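Local coordinates for protein cytochrome P450 CYP260B1 (Sorangium cellulosum, PDB 5HIW) that belongs to the cytochrome P450 family of haem proteins and holds protoporphyrin IX with iron in a largely helical fold, at residues Ala238-Leu241 with Val242-Ala246; Ala89-Pro93 with Arg94-Arg98; Phe10-Asp14 with Pro15-Gly19; Asp197-Leu200 with Gly201-Arg205. All coordinates share one frame; numbering follows the deposited sequence.

Interaction 1: residues Ala238-Leu241 with Val242-Ala246; sequences ANLL and VALLA
Four successive backbone N-H groups, from Val242 to Leu245, each reach back four residues to the carbonyls of Ala238 to Leu241. All four bonds are sound. The first, Val242 N to Ala238 O, is 3.0 Å and lies in the carbonyl plane. Ala243 N meets Asn239 O less squarely, tilted 34° from that plane. The two that follow are tighter: Leu244 N to Leu240 O is 2.8 Å, and Leu245 N to Leu241 O is also 2.8 Å and close to straight, with an N-H...O angle of 170°. The donors and acceptors of this turn are thus satisfied by the main chain itself. Beyond it, Ala243 O also accepts from His247 ND1.

Asn239 carries the polar side chain of the group. Its amide nitrogen ND2 is bound to the carbonyls of Phe382 and Cys272, so the amide ties the helix to two other parts of the chain.

The other side chains are apolar. Leu240 and Leu244 lie side by side and point the same way, with Leu240 CD1 3.9 Å from Leu244 CD1. Both pack on Val352 of helix 341-358, and Leu240 also touches Ile265 of helix 261-271. Leu245 bends back over its own helix: CG is placed beside the backbone N (chi1 -60°), which brings it 3.2 Å from Leu241 O. Leu241 and Leu245 both rest on Leu123 of helix 123-128. This is the i to i+4 pattern of a buried alpha helix, here helix 232-245 packed among other helices of the P450 fold.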
ATOM      1  N   ALA A 238       7.186  -6.262  -2.212  1.00 14.00           N
ATOM      2  CA  ALA A 238       7.535  -6.868  -3.443  1.00 14.97           C
ATOM      3  C   ALA A 238       8.432  -5.899  -4.248  1.00 16.18           C
ATOM      4  O   ALA A 238       9.494  -6.265  -4.725  1.00 15.94           O
ATOM      5  CB  ALA A 238       6.312  -7.206  -4.291  1.00 14.08           C
ATOM      6  N   ASN A 239       8.017  -4.652  -4.379  1.00 15.97           N
ATOM      7  CA  ASN A 239       8.793  -3.741  -5.242  1.00 15.80           C
ATOM      8  C   ASN A 239      10.073  -3.232  -4.609  1.00 16.56           C
ATOM      9  O   ASN A 239      11.016  -2.902  -5.307  1.00 16.46           O
ATOM     10  CB  ASN A 239       7.911  -2.600  -5.627  1.00 16.81           C
ATOM     11  CG  ASN A 239       6.759  -3.021  -6.528  1.00 16.93           C
ATOM     12  OD1 ASN A 239       6.579  -4.189  -6.866  1.00 22.11           O
ATOM     13  ND2 ASN A 239       6.029  -2.066  -6.965  1.00 16.70           N
ATOM     14  N   LEU A 240      10.202  -3.315  -3.277  1.00 15.43           N
ATOM     15  CA  LEU A 240      11.435  -3.075  -2.605  1.00 15.95           C
ATOM     16  C   LEU A 240      12.416  -4.167  -2.937  1.00 17.75           C
ATOM     17  O   LEU A 240      13.579  -3.943  -3.325  1.00 17.63           O
ATOM     18  CB  LEU A 240      11.190  -2.958  -1.092  1.00 15.60           C
ATOM     19  CG  LEU A 240      12.412  -2.858  -0.219  1.00 15.18           C
ATOM     20  CD1 LEU A 240      13.366  -1.804  -0.673  1.00 17.93           C
ATOM     21  CD2 LEU A 240      12.055  -2.757   1.283  1.00 16.78           C
ATOM     22  N   LEU A 241      11.955  -5.413  -2.873  1.00 18.14           N
ATOM     23  CA  LEU A 241      12.835  -6.469  -3.193  1.00 17.14           C
ATOM     24  C   LEU A 241      13.250  -6.382  -4.690  1.00 17.23           C
ATOM     25  O   LEU A 241      14.365  -6.689  -4.977  1.00 19.41           O
ATOM     26  CB  LEU A 241      12.159  -7.798  -2.934  1.00 18.64           C
ATOM     27  CG  LEU A 241      12.080  -8.100  -1.428  1.00 20.69           C
ATOM     28  CD1 LEU A 241      11.260  -9.353  -1.338  1.00 25.36           C
ATOM     29  CD2 LEU A 241      13.375  -8.274  -0.735  1.00 24.25           C
ATOM     30  N   VAL A 242      12.335  -6.021  -5.562  1.00 16.05           N
ATOM     31  CA  VAL A 242      12.665  -5.854  -6.994  1.00 18.31           C
ATOM     32  C   VAL A 242      13.810  -4.868  -7.111  1.00 19.09           C
ATOM     33  O   VAL A 242      14.854  -5.154  -7.754  1.00 19.98           O
ATOM     34  CB  VAL A 242      11.460  -5.439  -7.831  1.00 20.07           C
ATOM     35  CG1 VAL A 242      11.852  -4.934  -9.258  1.00 22.22           C
ATOM     36  CG2 VAL A 242      10.445  -6.584  -7.982  1.00 22.60           C
ATOM     37  N   ALA A 243      13.623  -3.728  -6.500  1.00 18.53           N
ATOM     38  CA  ALA A 243      14.612  -2.619  -6.564  1.00 20.34           C
ATOM     39  C   ALA A 243      15.905  -3.055  -6.038  1.00 19.47           C
ATOM     40  O   ALA A 243      16.965  -2.689  -6.613  1.00 23.58           O
ATOM     41  CB  ALA A 243      14.122  -1.432  -5.795  1.00 18.71           C
ATOM     42  N   LEU A 244      15.922  -3.769  -4.901  1.00 19.38           N
ATOM     43  CA  LEU A 244      17.202  -4.231  -4.388  1.00 21.02           C
ATOM     44  C   LEU A 244      17.856  -5.325  -5.260  1.00 20.99           C
ATOM     45  O   LEU A 244      19.040  -5.214  -5.620  1.00 25.85           O
ATOM     46  CB  LEU A 244      17.127  -4.743  -2.923  1.00 23.91           C
ATOM     47  CG  LEU A 244      16.687  -3.583  -1.991  1.00 28.63           C
ATOM     48  CD1 LEU A 244      16.557  -4.059  -0.573  1.00 28.69           C
ATOM     49  CD2 LEU A 244      17.580  -2.342  -2.034  1.00 28.53           C
ATOM     50  N   LEU A 245      17.132  -6.389  -5.573  1.00 20.31           N
ATOM     51  CA  LEU A 245      17.694  -7.475  -6.358  1.00 23.58           C
ATOM     52  C   LEU A 245      18.095  -7.019  -7.757  1.00 24.08           C
ATOM     53  O   LEU A 245      19.063  -7.551  -8.323  1.00 24.09           O
ATOM     54  CB  LEU A 245      16.741  -8.611  -6.489  1.00 25.70           C
ATOM     55  CG  LEU A 245      16.257  -9.310  -5.205  1.00 27.79           C
ATOM     56  CD1 LEU A 245      15.183 -10.328  -5.552  1.00 30.80           C
ATOM     57  CD2 LEU A 245      17.400  -9.961  -4.493  1.00 28.37           C
ATOM     58  N   ALA A 246      17.407  -6.033  -8.307  1.00 25.55           N
ATOM     59  CA  ALA A 246      17.770  -5.507  -9.640  1.00 25.52           C
ATOM     60  C   ALA A 246      19.029  -4.582  -9.599  1.00 24.03           C
ATOM     61  O   ALA A 246      19.476  -4.128 -10.662  1.00 27.52           O
ATOM     62  CB  ALA A 246      16.611  -4.746 -10.268  1.00 23.36           C
TER

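Interaction 2: residues Ala89-Pro93 with Arg94-Arg98; sequences AVLSP and RVISR
Ser92 O is the first acceptor of helix 93-113, taking Ile96 N at 3.0 Å almost straight and Val95 N in a weak, bent bond, while Ser97 N goes to Pro93 O. Ser92 itself stands at the N-cap. Its hydroxyl lies between the backbone N and the carbonyl carbon (chi1 74°). There OG faces the first turn and sits 3.5 Å from Val95 CG2. A water links OG, by a weak bond, to Arg94 N, to which it is an acceptor at 3.0 Å.

Val95 and Ile96 turn back over the chain that leads in. Val95 CG1 comes 3.2 Å from Val90 O. That carbonyl is buried with no polar partner in the model. Ile96 CG1 lies 3.6 Å from Leu91 O, and the branch ends Leu91 CD2 and Ile96 CD1 meet more loosely at 4.3 Å.

Arg94 bends at chi3 (64°), and its guanidinium lays one face over Val95 CG2, offset toward the rim. Arg98 NE lies at the edge of this group, in its plane. Glu202 of helix 199-209 forms salt bridges with both arginines, which is consistent with their guanidinium groups lying so close. Leu91 has its side chain about 5 Å from the haem. The arrangement is a serine N-cap with proline at the next position, joining helix 77-90 to helix 93-113 beside the haem pocket.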
ATOM      1  N   ALA A  89      -2.930   8.478  16.778  1.00 25.91           N
ATOM      2  CA  ALA A  89      -2.478   8.093  18.108  1.00 25.52           C
ATOM      3  C   ALA A  89      -2.114   6.638  18.197  1.00 25.58           C
ATOM      4  O   ALA A  89      -1.271   6.262  18.963  1.00 25.65           O
ATOM      5  CB  ALA A  89      -3.537   8.415  19.185  1.00 27.43           C
ATOM      6  N   VAL A  90      -2.746   5.783  17.420  1.00 23.12           N
ATOM      7  CA  VAL A  90      -2.417   4.381  17.530  1.00 24.46           C
ATOM      8  C   VAL A  90      -1.290   3.986  16.591  1.00 22.68           C
ATOM      9  O   VAL A  90      -0.909   2.846  16.612  1.00 31.39           O
ATOM     10  CB  VAL A  90      -3.622   3.475  17.320  1.00 26.98           C
ATOM     11  CG1 VAL A  90      -4.741   3.861  18.291  1.00 33.75           C
ATOM     12  CG2 VAL A  90      -4.149   3.594  15.944  1.00 28.22           C
ATOM     13  N   LEU A  91      -0.817   4.906  15.752  1.00 20.55           N
ATOM     14  CA  LEU A  91       0.295   4.628  14.880  1.00 20.13           C
ATOM     15  C   LEU A  91       1.476   5.627  15.052  1.00 19.39           C
ATOM     16  O   LEU A  91       2.268   5.904  14.098  1.00 20.18           O
ATOM     17  CB  LEU A  91      -0.171   4.676  13.429  1.00 21.05           C
ATOM     18  CG  LEU A  91      -1.090   3.528  13.097  1.00 22.86           C
ATOM     19  CD1 LEU A  91      -1.935   3.824  11.861  1.00 26.66           C
ATOM     20  CD2 LEU A  91      -0.373   2.223  12.969  1.00 24.48           C
ATOM     21  N   SER A  92       1.629   6.084  16.275  1.00 21.29           N
ATOM     22  CA  SER A  92       2.616   7.117  16.618  1.00 21.83           C
ATOM     23  C   SER A  92       3.957   6.442  16.706  1.00 18.04           C
ATOM     24  O   SER A  92       4.028   5.222  16.840  1.00 19.44           O
ATOM     25  CB  SER A  92       2.193   7.720  17.971  1.00 21.58           C
ATOM     26  OG  SER A  92       2.476   6.795  18.965  1.00 21.84           O
ATOM     27  N   PRO A  93       5.103   7.201  16.799  1.00 18.42           N
ATOM     28  CA  PRO A  93       6.423   6.580  16.834  1.00 17.21           C
ATOM     29  C   PRO A  93       6.649   5.675  18.033  1.00 18.83           C
ATOM     30  O   PRO A  93       7.226   4.612  17.923  1.00 17.55           O
ATOM     31  CB  PRO A  93       7.387   7.788  16.818  1.00 19.18           C
ATOM     32  CG  PRO A  93       6.633   8.768  15.989  1.00 18.94           C
ATOM     33  CD  PRO A  93       5.191   8.633  16.430  1.00 19.22           C
ATOM     34  N   ARG A  94       6.178   6.056  19.191  1.00 17.71           N
ATOM     35  CA  ARG A  94       6.241   5.118  20.328  1.00 16.93           C
ATOM     36  C   ARG A  94       5.577   3.761  20.012  1.00 16.17           C
ATOM     37  O   ARG A  94       6.104   2.719  20.395  1.00 15.03           O
ATOM     38  CB  ARG A  94       5.469   5.757  21.483  1.00 20.48           C
ATOM     39  CG  ARG A  94       5.398   4.821  22.692  1.00 24.57           C
ATOM     40  CD  ARG A  94       4.407   5.400  23.732  1.00 29.06           C
ATOM     41  NE  ARG A  94       2.985   5.499  23.328  1.00 29.92           N
ATOM     42  CZ  ARG A  94       2.125   4.478  23.204  1.00 32.81           C
ATOM     43  NH1 ARG A  94       2.502   3.234  23.379  1.00 35.25           N
ATOM     44  NH2 ARG A  94       0.856   4.714  22.892  1.00 36.39           N
ATOM     45  N   VAL A  95       4.402   3.781  19.363  1.00 17.04           N
ATOM     46  CA  VAL A  95       3.651   2.526  19.092  1.00 19.26           C
ATOM     47  C   VAL A  95       4.412   1.693  18.057  1.00 17.84           C
ATOM     48  O   VAL A  95       4.568   0.443  18.195  1.00 15.92           O
ATOM     49  CB  VAL A  95       2.220   2.839  18.595  1.00 22.39           C
ATOM     50  CG1 VAL A  95       1.546   1.533  18.183  1.00 24.58           C
ATOM     51  CG2 VAL A  95       1.367   3.548  19.664  1.00 25.53           C
ATOM     52  N   ILE A  96       4.916   2.389  17.035  1.00 17.20           N
ATOM     53  CA  ILE A  96       5.642   1.756  15.975  1.00 16.84           C
ATOM     54  C   ILE A  96       6.818   1.045  16.573  1.00 18.94           C
ATOM     55  O   ILE A  96       7.063  -0.084  16.254  1.00 17.31           O
ATOM     56  CB  ILE A  96       6.007   2.712  14.818  1.00 16.29           C
ATOM     57  CG1 ILE A  96       4.811   3.388  14.188  1.00 17.70           C
ATOM     58  CG2 ILE A  96       6.966   2.025  13.886  1.00 16.59           C
ATOM     59  CD1 ILE A  96       3.914   2.427  13.444  1.00 16.72           C
ATOM     60  N   SER A  97       7.619   1.675  17.439  1.00 17.40           N
ATOM     61  CA  SER A  97       8.779   1.004  17.972  1.00 16.31           C
ATOM     62  C   SER A  97       8.361  -0.159  18.886  1.00 15.65           C
ATOM     63  O   SER A  97       8.988  -1.216  18.872  1.00 18.37           O
ATOM     64  CB  SER A  97       9.587   2.018  18.848  1.00 17.45           C
ATOM     65  OG  SER A  97      10.580   1.361  19.550  1.00 17.89           O
ATOM     66  N   ARG A  98       7.275   0.041  19.614  1.00 18.27           N
ATOM     67  CA  ARG A  98       6.783  -1.039  20.495  1.00 20.29           C
ATOM     68  C   ARG A  98       6.522  -2.302  19.722  1.00 18.67           C
ATOM     69  O   ARG A  98       6.924  -3.402  20.165  1.00 21.09           O
ATOM     70  CB  ARG A  98       5.466  -0.640  21.174  1.00 23.04           C
ATOM     71  CG  ARG A  98       4.917  -1.769  22.073  1.00 29.79           C
ATOM     72  CD  ARG A  98       3.800  -1.204  22.986  1.00 40.45           C
ATOM     73  NE  ARG A  98       4.472  -0.111  23.708  1.00 53.15           N
ATOM     74  CZ  ARG A  98       3.909   0.829  24.471  1.00 59.97           C
ATOM     75  NH1 ARG A  98       2.587   0.828  24.730  1.00 66.51           N
ATOM     76  NH2 ARG A  98       4.712   1.772  24.998  1.00 43.34           N
TER
HETATM   77  O   HOH W   1       4.935   8.656  20.006  1.00 28.17           O

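Interaction 3: residues Phe10-Asp14 with Pro15-Gly19; sequences FTSKD and PSAFG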
ATOM      1  N   PHE A  10      -0.445  -1.485 -20.528  1.00 32.47           N
ATOM      2  CA  PHE A  10       1.012  -1.668 -20.744  1.00 34.54           C
ATOM      3  C   PHE A  10       1.562  -2.765 -19.814  1.00 37.10           C
ATOM      4  O   PHE A  10       1.276  -2.772 -18.619  1.00 34.43           O
ATOM      5  CB  PHE A  10       1.683  -0.298 -20.493  1.00 36.71           C
ATOM      6  CG  PHE A  10       3.172  -0.243 -20.779  1.00 34.20           C
ATOM      7  CD1 PHE A  10       4.071  -0.559 -19.808  1.00 31.47           C
ATOM      8  CD2 PHE A  10       3.646   0.137 -22.033  1.00 37.30           C
ATOM      9  CE1 PHE A  10       5.452  -0.535 -20.053  1.00 32.68           C
ATOM     10  CE2 PHE A  10       5.001   0.193 -22.293  1.00 37.91           C
ATOM     11  CZ  PHE A  10       5.917  -0.131 -21.303  1.00 37.76           C
ATOM     12  N   THR A  11       2.277  -3.739 -20.369  1.00 32.57           N
ATOM     13  CA  THR A  11       3.073  -4.692 -19.584  1.00 32.00           C
ATOM     14  C   THR A  11       4.526  -4.673 -20.055  1.00 30.58           C
ATOM     15  O   THR A  11       4.826  -4.125 -21.128  1.00 28.28           O
ATOM     16  CB  THR A  11       2.586  -6.137 -19.659  1.00 33.56           C
ATOM     17  OG1 THR A  11       2.825  -6.653 -20.958  1.00 38.88           O
ATOM     18  CG2 THR A  11       1.132  -6.221 -19.389  1.00 41.43           C
ATOM     19  N   SER A  12       5.419  -5.210 -19.232  1.00 27.71           N
ATOM     20  CA  SER A  12       6.841  -5.215 -19.539  1.00 29.00           C
ATOM     21  C   SER A  12       7.645  -6.038 -18.610  1.00 32.10           C
ATOM     22  O   SER A  12       7.249  -6.292 -17.467  1.00 28.59           O
ATOM     23  CB  SER A  12       7.405  -3.805 -19.502  1.00 28.72           C
ATOM     24  OG  SER A  12       8.757  -3.801 -19.958  1.00 32.31           O
ATOM     25  N   LYS A  13       8.814  -6.467 -19.086  1.00 26.23           N
ATOM     26  CA  LYS A  13       9.786  -7.098 -18.220  1.00 27.79           C
ATOM     27  C   LYS A  13      10.692  -6.106 -17.537  1.00 25.18           C
ATOM     28  O   LYS A  13      11.499  -6.497 -16.711  1.00 28.91           O
ATOM     29  CB  LYS A  13      10.712  -8.072 -19.004  1.00 31.67           C
ATOM     30  CG  LYS A  13       9.911  -9.062 -19.808  1.00 37.87           C
ATOM     31  CD  LYS A  13       9.747 -10.330 -19.051  1.00 39.46           C
ATOM     32  CE  LYS A  13       9.235 -11.417 -19.968  1.00 40.69           C
ATOM     33  NZ  LYS A  13       7.774 -11.244 -19.949  1.00 45.73           N
ATOM     34  N   ASP A  14      10.605  -4.852 -17.903  1.00 21.87           N
ATOM     35  CA  ASP A  14      11.501  -3.845 -17.395  1.00 24.99           C
ATOM     36  C   ASP A  14      10.688  -3.064 -16.379  1.00 23.49           C
ATOM     37  O   ASP A  14       9.675  -2.470 -16.740  1.00 27.15           O
ATOM     38  CB  ASP A  14      11.904  -2.987 -18.553  1.00 26.22           C
ATOM     39  CG  ASP A  14      12.682  -1.739 -18.174  1.00 30.19           C
ATOM     40  OD1 ASP A  14      12.936  -1.416 -17.016  1.00 27.49           O
ATOM     41  OD2 ASP A  14      13.074  -1.026 -19.152  1.00 33.08           O
ATOM     42  N   PRO A  15      11.142  -3.081 -15.140  1.00 22.99           N
ATOM     43  CA  PRO A  15      10.362  -2.458 -14.082  1.00 23.90           C
ATOM     44  C   PRO A  15      10.132  -0.959 -14.188  1.00 23.52           C
ATOM     45  O   PRO A  15       9.141  -0.448 -13.605  1.00 25.00           O
ATOM     46  CB  PRO A  15      11.099  -2.857 -12.825  1.00 24.34           C
ATOM     47  CG  PRO A  15      12.438  -3.294 -13.255  1.00 25.64           C
ATOM     48  CD  PRO A  15      12.247  -3.881 -14.594  1.00 25.47           C
ATOM     49  N   SER A  16      10.961  -0.235 -14.929  1.00 22.25           N
ATOM     50  CA  SER A  16      10.827   1.189 -15.006  1.00 22.13           C
ATOM     51  C   SER A  16      10.107   1.648 -16.304  1.00 23.00           C
ATOM     52  O   SER A  16       9.808   2.838 -16.449  1.00 22.59           O
ATOM     53  CB  SER A  16      12.211   1.852 -14.850  1.00 25.46           C
ATOM     54  OG  SER A  16      12.893   1.650 -16.092  1.00 27.63           O
ATOM     55  N   ALA A  17       9.688   0.715 -17.165  1.00 23.16           N
ATOM     56  CA  ALA A  17       9.140   1.113 -18.482  1.00 25.21           C
ATOM     57  C   ALA A  17       7.800   1.795 -18.324  1.00 23.32           C
ATOM     58  O   ALA A  17       7.469   2.731 -19.076  1.00 22.14           O
ATOM     59  CB  ALA A  17       9.000  -0.061 -19.439  1.00 25.17           C
ATOM     60  N   PHE A  18       7.028   1.347 -17.341  1.00 20.57           N
ATOM     61  CA  PHE A  18       5.706   1.934 -17.158  1.00 19.96           C
ATOM     62  C   PHE A  18       5.803   3.357 -16.682  1.00 17.82           C
ATOM     63  O   PHE A  18       5.095   4.206 -17.173  1.00 19.98           O
ATOM     64  CB  PHE A  18       4.897   1.119 -16.188  1.00 21.40           C
ATOM     65  CG  PHE A  18       3.487   1.625 -15.978  1.00 23.27           C
ATOM     66  CD1 PHE A  18       2.623   1.758 -17.045  1.00 24.75           C
ATOM     67  CD2 PHE A  18       2.990   1.845 -14.714  1.00 23.08           C
ATOM     68  CE1 PHE A  18       1.350   2.179 -16.872  1.00 23.88           C
ATOM     69  CE2 PHE A  18       1.694   2.248 -14.540  1.00 24.43           C
ATOM     70  CZ  PHE A  18       0.864   2.426 -15.622  1.00 25.64           C
ATOM     71  N   GLY A  19       6.698   3.668 -15.762  1.00 20.10           N
ATOM     72  CA  GLY A  19       6.761   5.051 -15.275  1.00 21.75           C
ATOM     73  C   GLY A  19       7.280   5.960 -16.379  1.00 21.89           C
ATOM     74  O   GLY A  19       6.833   7.096 -16.538  1.00 18.03           O
TER
HETATM   75  O   HOH W   2       7.109  -1.354 -16.200  1.00 22.88           O
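Asp14 O is gripped by two donors. A water donates to it at 2.8 Å, and Ala17 N reaches it at 3.2 Å from above the carbonyl plane, 57° out of it. The second bond closes a type I beta turn from Asp14 to Ala17, which leads into helix 17-28. The same water accepts from Phe18 N at 2.9 Å, so it joins the turn to the start of the helix.

The Asp14 side chain caps this turn. With CG anti to the backbone N (chi1 171°), OD1 is carried over to Ser16 N, which meets it at 3.1 Å from above the carboxylate plane. Just before this, Ser12 OG accepts from Asp14 N in an ST turn, bonded at 3.0 Å.

The aromatic part lies beside the polar one. Phe10 and Phe18 slide past each other in opposite directions. The Phe10 ring also stacks with His21, and the Phe18 ring meets that of Phe382. Pro15 packs on Trp271 of helix 261-271 and on Phe372, which places the turn against the body of the protein. The methyl group of Ala17 sits at the edge of the Phe10 ring, with CB 3.6 Å from Phe10 CZ.

Interaction 4: residues Asp197-Leu200 with Gly201-Arg205; sequences DTLL and GEIAR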
ATOM      1  N   ASP A 197      -1.518  -6.495  25.596  1.00 27.35           N
ATOM      2  CA  ASP A 197      -0.399  -5.737  25.024  1.00 33.69           C
ATOM      3  C   ASP A 197      -0.460  -5.639  23.474  1.00 34.93           C
ATOM      4  O   ASP A 197       0.540  -5.367  22.859  1.00 35.00           O
ATOM      5  CB  ASP A 197       0.937  -6.414  25.425  1.00 37.45           C
ATOM      6  CG  ASP A 197       0.938  -7.940  25.147  1.00 51.10           C
ATOM      7  OD1 ASP A 197      -0.059  -8.442  24.551  1.00 62.52           O
ATOM      8  OD2 ASP A 197       1.911  -8.651  25.542  1.00 52.01           O
ATOM      9  N   THR A 198      -1.599  -5.866  22.823  1.00 29.19           N
ATOM     10  CA  THR A 198      -1.556  -5.842  21.362  1.00 27.42           C
ATOM     11  C   THR A 198      -1.933  -4.504  20.861  1.00 27.33           C
ATOM     12  O   THR A 198      -2.436  -3.637  21.621  1.00 29.85           O
ATOM     13  CB  THR A 198      -2.559  -6.850  20.792  1.00 27.13           C
ATOM     14  OG1 THR A 198      -3.872  -6.351  21.073  1.00 26.13           O
ATOM     15  CG2 THR A 198      -2.292  -8.262  21.312  1.00 26.28           C
ATOM     16  N   LEU A 199      -1.786  -4.300  19.544  1.00 20.83           N
ATOM     17  CA  LEU A 199      -2.203  -3.064  18.993  1.00 25.01           C
ATOM     18  C   LEU A 199      -3.728  -2.929  19.149  1.00 28.71           C
ATOM     19  O   LEU A 199      -4.220  -1.818  19.377  1.00 23.07           O
ATOM     20  CB  LEU A 199      -1.819  -2.942  17.512  1.00 25.95           C
ATOM     21  CG  LEU A 199      -2.167  -1.633  16.807  1.00 30.12           C
ATOM     22  CD1 LEU A 199      -1.497  -0.407  17.492  1.00 33.28           C
ATOM     23  CD2 LEU A 199      -1.763  -1.771  15.351  1.00 33.43           C
ATOM     24  N   LEU A 200      -4.466  -4.053  19.071  1.00 25.61           N
ATOM     25  CA  LEU A 200      -5.933  -3.951  19.152  1.00 25.38           C
ATOM     26  C   LEU A 200      -6.151  -3.457  20.558  1.00 26.11           C
ATOM     27  O   LEU A 200      -7.031  -2.634  20.816  1.00 30.09           O
ATOM     28  CB  LEU A 200      -6.665  -5.293  18.878  1.00 26.03           C
ATOM     29  CG  LEU A 200      -8.173  -5.148  19.098  1.00 26.34           C
ATOM     30  CD1 LEU A 200      -8.922  -6.167  18.231  1.00 26.33           C
ATOM     31  CD2 LEU A 200      -8.515  -5.379  20.580  1.00 28.32           C
ATOM     32  N   GLY A 201      -5.358  -3.918  21.479  1.00 25.22           N
ATOM     33  CA  GLY A 201      -5.409  -3.306  22.857  1.00 29.82           C
ATOM     34  C   GLY A 201      -5.175  -1.797  23.017  1.00 32.07           C
ATOM     35  O   GLY A 201      -5.924  -1.129  23.747  1.00 32.45           O
ATOM     36  N   GLU A 202      -4.167  -1.239  22.345  1.00 29.71           N
ATOM     37  CA  GLU A 202      -3.937   0.213  22.323  1.00 28.91           C
ATOM     38  C   GLU A 202      -5.147   0.899  21.670  1.00 25.79           C
ATOM     39  O   GLU A 202      -5.503   2.025  22.025  1.00 26.37           O
ATOM     40  CB  GLU A 202      -2.723   0.627  21.439  1.00 30.91           C
ATOM     41  CG  GLU A 202      -1.330   0.142  21.868  1.00 37.13           C
ATOM     42  CD  GLU A 202      -0.583   1.148  22.716  1.00 34.56           C
ATOM     43  OE1 GLU A 202      -1.043   2.320  22.752  1.00 32.81           O
ATOM     44  OE2 GLU A 202       0.463   0.755  23.283  1.00 35.72           O
ATOM     45  N   ILE A 203      -5.772   0.270  20.690  1.00 21.93           N
ATOM     46  CA  ILE A 203      -6.887   0.947  19.994  1.00 20.50           C
ATOM     47  C   ILE A 203      -8.081   1.043  20.961  1.00 24.88           C
ATOM     48  O   ILE A 203      -8.752   2.086  21.066  1.00 22.20           O
ATOM     49  CB  ILE A 203      -7.306   0.181  18.723  1.00 21.16           C
ATOM     50  CG1 ILE A 203      -6.347   0.455  17.585  1.00 27.20           C
ATOM     51  CG2 ILE A 203      -8.650   0.607  18.246  1.00 22.32           C
ATOM     52  CD1 ILE A 203      -6.272  -0.697  16.592  1.00 28.05           C
ATOM     53  N   ALA A 204      -8.325  -0.041  21.684  1.00 24.67           N
ATOM     54  CA  ALA A 204      -9.494  -0.053  22.577  1.00 30.12           C
ATOM     55  C   ALA A 204      -9.335   1.058  23.591  1.00 30.33           C
ATOM     56  O   ALA A 204     -10.259   1.812  23.860  1.00 28.94           O
ATOM     57  CB  ALA A 204      -9.676  -1.413  23.203  1.00 30.62           C
ATOM     58  N   ARG A 205      -8.128   1.223  24.090  1.00 33.85           N
ATOM     59  CA  ARG A 205      -7.801   2.328  24.991  1.00 33.57           C
ATOM     60  C   ARG A 205      -7.799   3.739  24.399  1.00 30.18           C
ATOM     61  O   ARG A 205      -8.264   4.694  25.057  1.00 32.04           O
ATOM     62  CB  ARG A 205      -6.533   1.964  25.822  1.00 37.56           C
ATOM     63  CG  ARG A 205      -6.880   0.805  26.797  1.00 45.37           C
ATOM     64  CD  ARG A 205      -5.766   0.153  27.632  1.00 54.05           C
ATOM     65  NE  ARG A 205      -4.621  -0.337  26.845  1.00 62.14           N
ATOM     66  CZ  ARG A 205      -3.560   0.402  26.450  1.00 71.11           C
ATOM     67  NH1 ARG A 205      -3.442   1.714  26.746  1.00 71.57           N
ATOM     68  NH2 ARG A 205      -2.587  -0.184  25.736  1.00 69.79           N
TER
HETATM   69  O   HOH W   3      -1.711  -2.505  23.914  1.00 34.54           O
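Thr198 OG1 accepts from Gly201 N at 2.9 Å and caps the start of helix 199-209. The threonine torsion explains this bond. OG1 stands between the backbone N and the carbonyl carbon (chi1 69°), facing the first turn, while CG2 lies anti to the carbonyl carbon. OG1 is also hydrogen-bonded to Ser196 OG. Leu200 CD2 lies 3.6 Å from Gly201 N.

The first turn then closes along the main chain. Thr198 O takes Glu202 N at 3.0 Å in the carbonyl plane, and a water also donates to this oxygen. That water has a weak bond from Arg205 NH2. Leu199 O takes Ile203 N, and Leu200 O takes Ala204 N.

Ile203 has CG1 beside the backbone N (chi1 -79°), which leads CD1 back to the preceding turn. There CD1 is 3.6 Å from Leu199 O and 4.2 Å from Leu199 CG. Leu199, Leu200 and Ile203 all touch Phe140 of helix 130-140, and Leu200 and Ile203 share Val222 of helix 218-229.

Glu202 takes another path. Its CB passes 3.5 Å from Leu199 O, and the chain beyond turns its carboxylate out toward helix 93-113. Both of its oxygens form salt bridges, OE2 with Arg98 and OE1 with Arg94. The polar cap holds the helix start, the apolar branches pack against the surrounding helices, and the two arginines probably stabilise the carboxylate as an anion.

In the fold
Interactions 1 and 4 are buried, whereas interactions 2 and 3 are partly exposed. Interaction 1 lies within a helix and relies on main-chain bonds and leucine packing. The other three sit at helix starts, where serine, aspartate or threonine is placed near the first turn. Interactions 2 and 4 are neighbours, with centres about 11 Å apart. They are joined by salt bridges, Arg98 NH1 to Glu202 OE2 at 2.6 Å being the shorter, and by packing of Leu199 on Val95. Interactions 1 and 3 touch lightly through Val242 and Pro15, without charge. Interaction 3 lies on the opposite side of the chain's centre from interactions 2 and 4.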